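PDB 2XWG: sortase from Actinomyces oris, which probably acts as a class C sortase, a cysteine transpeptidase-type enzyme that links fimbrial subunits into surface fibres. Local coordinates for residues A[96-110]-A[163-177]. Sequence-based numbering, arbitrary orientation.
Sequences MDIDPVMARIVIPSI and LNQLKKGDVFYVSSL. With CA (calcium ion), chain G.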
loop_
_atom_site.group_PDB
_atom_site.type_symbol
_atom_site.label_atom_id
_atom_site.label_comp_id
_atom_site.label_asym_id
_atom_site.label_seq_id
_atom_site.Cartn_x
_atom_site.Cartn_y
_atom_site.Cartn_z
ATOM N N MET A 96 2.878 3.305 -13.322
ATOM C CA MET A 96 3.580 2.092 -12.939
ATOM C C MET A 96 3.044 0.839 -13.635
ATOM O O MET A 96 2.756 -0.159 -12.965
ATOM C CB MET A 96 3.507 1.936 -11.426
ATOM C CG MET A 96 3.978 3.163 -10.688
ATOM S SD MET A 96 4.168 2.893 -8.918
ATOM C CE MET A 96 5.701 1.968 -8.859
ATOM N N ASP A 97 2.926 0.892 -14.967
ATOM C CA ASP A 97 2.260 -0.165 -15.732
ATOM C C ASP A 97 3.163 -0.931 -16.723
ATOM O O ASP A 97 2.673 -1.634 -17.621
ATOM C CB ASP A 97 0.996 0.373 -16.441
ATOM C CG ASP A 97 1.301 1.133 -17.752
ATOM O OD1 ASP A 97 2.296 1.906 -17.825
ATOM O OD2 ASP A 97 0.523 0.953 -18.723
ATOM N N ILE A 98 4.475 -0.816 -16.550
ATOM C CA ILE A 98 5.402 -1.582 -17.375
ATOM C C ILE A 98 5.147 -3.084 -17.264
ATOM O O ILE A 98 5.015 -3.767 -18.276
ATOM C CB ILE A 98 6.855 -1.349 -16.973
ATOM C CG1 ILE A 98 7.192 0.137 -16.973
ATOM C CG2 ILE A 98 7.770 -2.089 -17.923
ATOM C CD1 ILE A 98 8.595 0.433 -16.425
ATOM N N ASP A 99 5.116 -3.592 -16.030
ATOM C CA ASP A 99 4.785 -4.993 -15.747
ATOM C C ASP A 99 3.382 -5.076 -15.164
ATOM O O ASP A 99 2.790 -4.063 -14.759
ATOM C CB ASP A 99 5.757 -5.603 -14.733
ATOM C CG ASP A 99 7.191 -5.638 -15.230
ATOM O OD1 ASP A 99 7.406 -6.065 -16.395
ATOM O OD2 ASP A 99 8.102 -5.242 -14.450
ATOM N N PRO A 100 2.830 -6.289 -15.104
ATOM C CA PRO A 100 1.473 -6.384 -14.545
ATOM C C PRO A 100 1.510 -6.211 -13.026
ATOM O O PRO A 100 0.511 -5.879 -12.405
ATOM C CB PRO A 100 1.025 -7.791 -14.945
ATOM C CG PRO A 100 1.957 -8.174 -16.103
ATOM C CD PRO A 100 3.272 -7.545 -15.730
ATOM N N VAL A 101 2.683 -6.421 -12.442
ATOM C CA VAL A 101 2.912 -6.163 -11.025
ATOM C C VAL A 101 3.386 -4.729 -10.822
ATOM O O VAL A 101 4.370 -4.326 -11.407
ATOM C CB VAL A 101 3.971 -7.108 -10.497
ATOM C CG1 VAL A 101 4.376 -6.721 -9.108
ATOM C CG2 VAL A 101 3.449 -8.534 -10.534
ATOM N N MET A 102 2.689 -3.947 -10.006
ATOM C CA MET A 102 3.110 -2.574 -9.762
ATOM C C MET A 102 4.415 -2.516 -8.946
ATOM O O MET A 102 5.332 -1.738 -9.249
ATOM C CB MET A 102 1.980 -1.788 -9.100
ATOM C CG MET A 102 2.432 -0.635 -8.228
ATOM S SD MET A 102 1.082 0.306 -7.470
ATOM C CE MET A 102 -0.215 0.168 -8.670
ATOM N N ALA A 103 4.519 -3.368 -7.930
ATOM C CA ALA A 103 5.687 -3.380 -7.044
ATOM C C ALA A 103 5.698 -4.667 -6.217
ATOM O O ALA A 103 4.786 -5.498 -6.320
ATOM C CB ALA A 103 5.677 -2.168 -6.126
ATOM N N ARG A 104 6.726 -4.828 -5.393
ATOM C CA ARG A 104 6.841 -6.011 -4.545
ATOM C C ARG A 104 7.165 -5.624 -3.123
ATOM O O ARG A 104 7.944 -4.692 -2.908
ATOM C CB ARG A 104 7.968 -6.900 -5.029
ATOM C CG ARG A 104 7.662 -7.592 -6.277
ATOM C CD ARG A 104 8.291 -8.940 -6.245
ATOM N NE ARG A 104 7.351 -9.903 -6.794
ATOM C CZ ARG A 104 6.693 -10.827 -6.093
ATOM N NH1 ARG A 104 6.881 -10.968 -4.766
ATOM N NH2 ARG A 104 5.853 -11.635 -6.743
ATOM N N ILE A 105 6.631 -6.366 -2.150
ATOM C CA ILE A 105 6.933 -6.083 -0.755
ATOM C C ILE A 105 7.428 -7.310 -0.059
ATOM O O ILE A 105 6.905 -8.392 -0.275
ATOM C CB ILE A 105 5.704 -5.593 0.005
ATOM C CG1 ILE A 105 6.071 -5.304 1.467
ATOM C CG2 ILE A 105 4.580 -6.616 -0.067
ATOM C CD1 ILE A 105 5.030 -4.494 2.144
ATOM N N VAL A 106 8.440 -7.146 0.777
ATOM C CA VAL A 106 8.974 -8.248 1.556
ATOM C C VAL A 106 9.094 -7.767 2.988
ATOM O O VAL A 106 9.683 -6.714 3.248
ATOM C CB VAL A 106 10.348 -8.744 1.042
ATOM C CG1 VAL A 106 11.306 -7.616 0.981
ATOM C CG2 VAL A 106 10.904 -9.829 1.963
ATOM N N ILE A 107 8.475 -8.510 3.906
ATOM C CA ILE A 107 8.495 -8.200 5.337
ATOM C C ILE A 107 9.123 -9.425 5.935
ATOM O O ILE A 107 8.431 -10.371 6.285
ATOM C CB ILE A 107 7.088 -8.043 5.859
ATOM C CG1 ILE A 107 6.329 -7.103 4.946
ATOM C CG2 ILE A 107 7.090 -7.479 7.305
ATOM C CD1 ILE A 107 4.856 -7.274 5.007
ATOM N N PRO A 108 10.452 -9.443 5.994
ATOM C CA PRO A 108 11.172 -10.691 6.213
ATOM C C PRO A 108 10.712 -11.351 7.474
ATOM O O PRO A 108 10.483 -12.559 7.456
ATOM C CB PRO A 108 12.612 -10.247 6.386
ATOM C CG PRO A 108 12.675 -8.907 5.811
ATOM C CD PRO A 108 11.344 -8.279 5.890
ATOM N N SER A 109 10.564 -10.580 8.551
ATOM C CA SER A 109 10.377 -11.175 9.879
ATOM C C SER A 109 9.036 -11.831 10.060
ATOM O O SER A 109 8.811 -12.470 11.088
ATOM C CB SER A 109 10.575 -10.149 10.994
ATOM O OG SER A 109 9.500 -9.221 11.033
ATOM N N ILE A 110 8.137 -11.652 9.090
ATOM C CA ILE A 110 6.894 -12.419 9.051
ATOM C C ILE A 110 6.716 -13.198 7.740
ATOM O O ILE A 110 5.625 -13.674 7.419
ATOM C CB ILE A 110 5.669 -11.563 9.387
ATOM C CG1 ILE A 110 5.577 -10.322 8.517
ATOM C CG2 ILE A 110 5.741 -11.114 10.856
ATOM C CD1 ILE A 110 4.118 -9.792 8.398
ATOM N N LEU A 163 0.331 -9.717 9.990
ATOM C CA LEU A 163 0.687 -8.329 10.222
ATOM C C LEU A 163 0.711 -8.053 11.724
ATOM O O LEU A 163 1.527 -7.260 12.190
ATOM C CB LEU A 163 -0.302 -7.399 9.504
ATOM C CG LEU A 163 0.325 -6.163 8.852
ATOM C CD1 LEU A 163 1.411 -6.614 7.909
ATOM C CD2 LEU A 163 -0.710 -5.345 8.113
ATOM N N ASN A 164 -0.168 -8.720 12.481
ATOM C CA ASN A 164 -0.226 -8.562 13.938
ATOM C C ASN A 164 0.976 -9.094 14.728
ATOM O O ASN A 164 0.895 -9.172 15.947
ATOM C CB ASN A 164 -1.505 -9.195 14.495
ATOM C CG ASN A 164 -1.623 -10.665 14.131
ATOM O OD1 ASN A 164 -0.637 -11.305 13.768
ATOM N ND2 ASN A 164 -2.830 -11.204 14.212
ATOM N N GLN A 165 2.067 -9.480 14.061
ATOM C CA GLN A 165 3.273 -9.894 14.780
ATOM C C GLN A 165 4.339 -8.819 14.715
ATOM O O GLN A 165 5.329 -8.847 15.458
ATOM C CB GLN A 165 3.830 -11.206 14.251
ATOM C CG GLN A 165 2.876 -12.361 14.430
ATOM C CD GLN A 165 3.424 -13.619 13.828
ATOM O OE1 GLN A 165 2.682 -14.573 13.532
ATOM N NE2 GLN A 165 4.740 -13.627 13.608
ATOM N N LEU A 166 4.116 -7.851 13.837
ATOM C CA LEU A 166 5.064 -6.760 13.665
ATOM C C LEU A 166 5.071 -5.867 14.902
ATOM O O LEU A 166 4.026 -5.671 15.516
ATOM C CB LEU A 166 4.683 -5.930 12.435
ATOM C CG LEU A 166 4.960 -6.535 11.041
ATOM C CD1 LEU A 166 4.736 -5.480 9.988
ATOM C CD2 LEU A 166 6.357 -7.023 10.954
ATOM N N LYS A 167 6.239 -5.329 15.254
ATOM C CA LYS A 167 6.327 -4.237 16.227
ATOM C C LYS A 167 7.255 -3.114 15.736
ATOM O O LYS A 167 7.888 -3.233 14.677
ATOM C CB LYS A 167 6.734 -4.745 17.626
ATOM C CG LYS A 167 8.151 -5.303 17.739
ATOM C CD LYS A 167 8.209 -6.805 17.481
ATOM C CE LYS A 167 7.413 -7.610 18.505
ATOM N NZ LYS A 167 7.960 -7.567 19.911
ATOM N N LYS A 168 7.327 -2.018 16.488
ATOM C CA LYS A 168 8.140 -0.870 16.070
ATOM C C LYS A 168 9.610 -1.276 15.871
ATOM O O LYS A 168 10.112 -2.164 16.550
ATOM C CB LYS A 168 7.992 0.309 17.056
ATOM C CG LYS A 168 6.562 0.890 17.128
ATOM C CD LYS A 168 6.393 2.001 18.187
ATOM C CE LYS A 168 4.916 2.090 18.643
ATOM N NZ LYS A 168 4.385 3.487 18.770
ATOM N N GLY A 169 10.285 -0.653 14.912
ATOM C CA GLY A 169 11.648 -1.040 14.586
ATOM C C GLY A 169 11.761 -2.229 13.636
ATOM O O GLY A 169 12.851 -2.530 13.112
ATOM N N ASP A 170 10.650 -2.934 13.431
ATOM C CA ASP A 170 10.613 -3.955 12.392
ATOM C C ASP A 170 10.714 -3.285 11.016
ATOM O O ASP A 170 10.321 -2.130 10.815
ATOM C CB ASP A 170 9.374 -4.857 12.498
ATOM C CG ASP A 170 9.590 -6.042 13.435
ATOM O OD1 ASP A 170 10.769 -6.432 13.625
ATOM O OD2 ASP A 170 8.594 -6.585 13.984
ATOM N N VAL A 171 11.258 -4.031 10.072
ATOM C CA VAL A 171 11.660 -3.464 8.808
ATOM C C VAL A 171 10.892 -4.124 7.680
ATOM O O VAL A 171 10.597 -5.312 7.766
ATOM C CB VAL A 171 13.158 -3.690 8.653
ATOM C CG1 VAL A 171 13.489 -4.217 7.298
ATOM C CG2 VAL A 171 13.906 -2.409 8.970
ATOM N N PHE A 172 10.510 -3.344 6.667
ATOM C CA PHE A 172 10.067 -3.892 5.377
ATOM C C PHE A 172 10.630 -3.129 4.192
ATOM O O PHE A 172 11.097 -1.995 4.340
ATOM C CB PHE A 172 8.541 -4.011 5.247
ATOM C CG PHE A 172 7.789 -2.722 5.402
ATOM C CD1 PHE A 172 7.322 -2.315 6.655
ATOM C CD2 PHE A 172 7.480 -1.961 4.306
ATOM C CE1 PHE A 172 6.599 -1.156 6.807
ATOM C CE2 PHE A 172 6.760 -0.788 4.435
ATOM C CZ PHE A 172 6.318 -0.380 5.696
ATOM N N TYR A 173 10.582 -3.764 3.018
ATOM C CA TYR A 173 11.175 -3.206 1.810
ATOM C C TYR A 173 10.177 -3.224 0.695
ATOM O O TYR A 173 9.538 -4.232 0.469
ATOM C CB TYR A 173 12.339 -4.055 1.362
ATOM C CG TYR A 173 13.420 -4.207 2.385
ATOM C CD1 TYR A 173 14.471 -3.316 2.441
ATOM C CD2 TYR A 173 13.406 -5.261 3.285
ATOM C CE1 TYR A 173 15.486 -3.458 3.367
ATOM C CE2 TYR A 173 14.424 -5.424 4.206
ATOM C CZ TYR A 173 15.462 -4.517 4.237
ATOM O OH TYR A 173 16.475 -4.660 5.163
ATOM N N VAL A 174 10.073 -2.124 -0.032
ATOM C CA VAL A 174 9.184 -2.044 -1.178
ATOM C C VAL A 174 10.009 -1.804 -2.459
ATOM O O VAL A 174 10.528 -0.707 -2.651
ATOM C CB VAL A 174 8.168 -0.921 -0.975
ATOM C CG1 VAL A 174 7.216 -0.830 -2.162
ATOM C CG2 VAL A 174 7.401 -1.145 0.324
ATOM N N SER A 175 10.150 -2.827 -3.306
ATOM C CA SER A 175 10.861 -2.692 -4.589
ATOM C C SER A 175 9.954 -2.384 -5.782
ATOM O O SER A 175 8.925 -3.026 -5.971
ATOM C CB SER A 175 11.668 -3.949 -4.889
ATOM O OG SER A 175 12.677 -4.098 -3.910
ATOM N N SER A 176 10.337 -1.393 -6.581
ATOM C CA SER A 176 9.631 -1.081 -7.822
ATOM C C SER A 176 10.510 -0.221 -8.705
ATOM O O SER A 176 11.357 0.518 -8.210
ATOM C CB SER A 176 8.339 -0.320 -7.549
ATOM O OG SER A 176 8.636 0.979 -7.064
ATOM N N LEU A 177 10.302 -0.316 -10.018
ATOM C CA LEU A 177 11.039 0.506 -10.967
ATOM C C LEU A 177 12.541 0.589 -10.623
ATOM O O LEU A 177 13.092 1.668 -10.429
ATOM C CB LEU A 177 10.409 1.898 -11.033
ATOM C CG LEU A 177 9.160 2.080 -11.908
ATOM C CD1 LEU A 177 8.520 0.761 -12.287
ATOM C CD2 LEU A 177 8.164 2.983 -11.218
HETATM CA CA CA G . 3.218 4.630 -17.610
HETATM O O HOH W 1 11.233 -5.423 -2.310
HETATM O O HOH W 2 10.498 -7.742 9.016
#
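Val106 and Tyr173 form an antiparallel hydrogen-bonded pair, each N donating to the other's O at 3.1 Å; Arg104 and Ser175 make the next such pair. These bonds join strands 103-107 and 171-176, the two ends of the strand order, closing the eight-stranded sortase beta-barrel. Between them Ile105 faces the interior beside Val174. Followed outward, its CB and CG1 pass near Tyr173 O, CG1 at 3.8 Å, and with CG1 anti to the backbone N (chi1 -180°) the side chain carries CD1 obliquely to Phe172 CD2, 4.1 Å away; a beta-branched, apolar residue suits this buried strand site. On the other face Val106 CG1 lies alongside Tyr173 CB at 3.7 Å. At the end of strand 103-107, Ile107 CG2 meets Leu166 CD2 at 3.7 Å, the two side chains crossing nearly perpendicularly. Asp170 suits its place because its carboxylate OD2 accepts Lys167 N at 3.0 Å, bracing the type II turn that Asp170 N to Lys167 O also closes; with an alanine here that acceptor is gone, and the turn is likely to be less firmly held. A water accepts from Ser109 N, meets Ser109 OG and donates to Val171 O at 2.7 Å. Backbone bonds thus fix the register, while apolar branches fill the inner face.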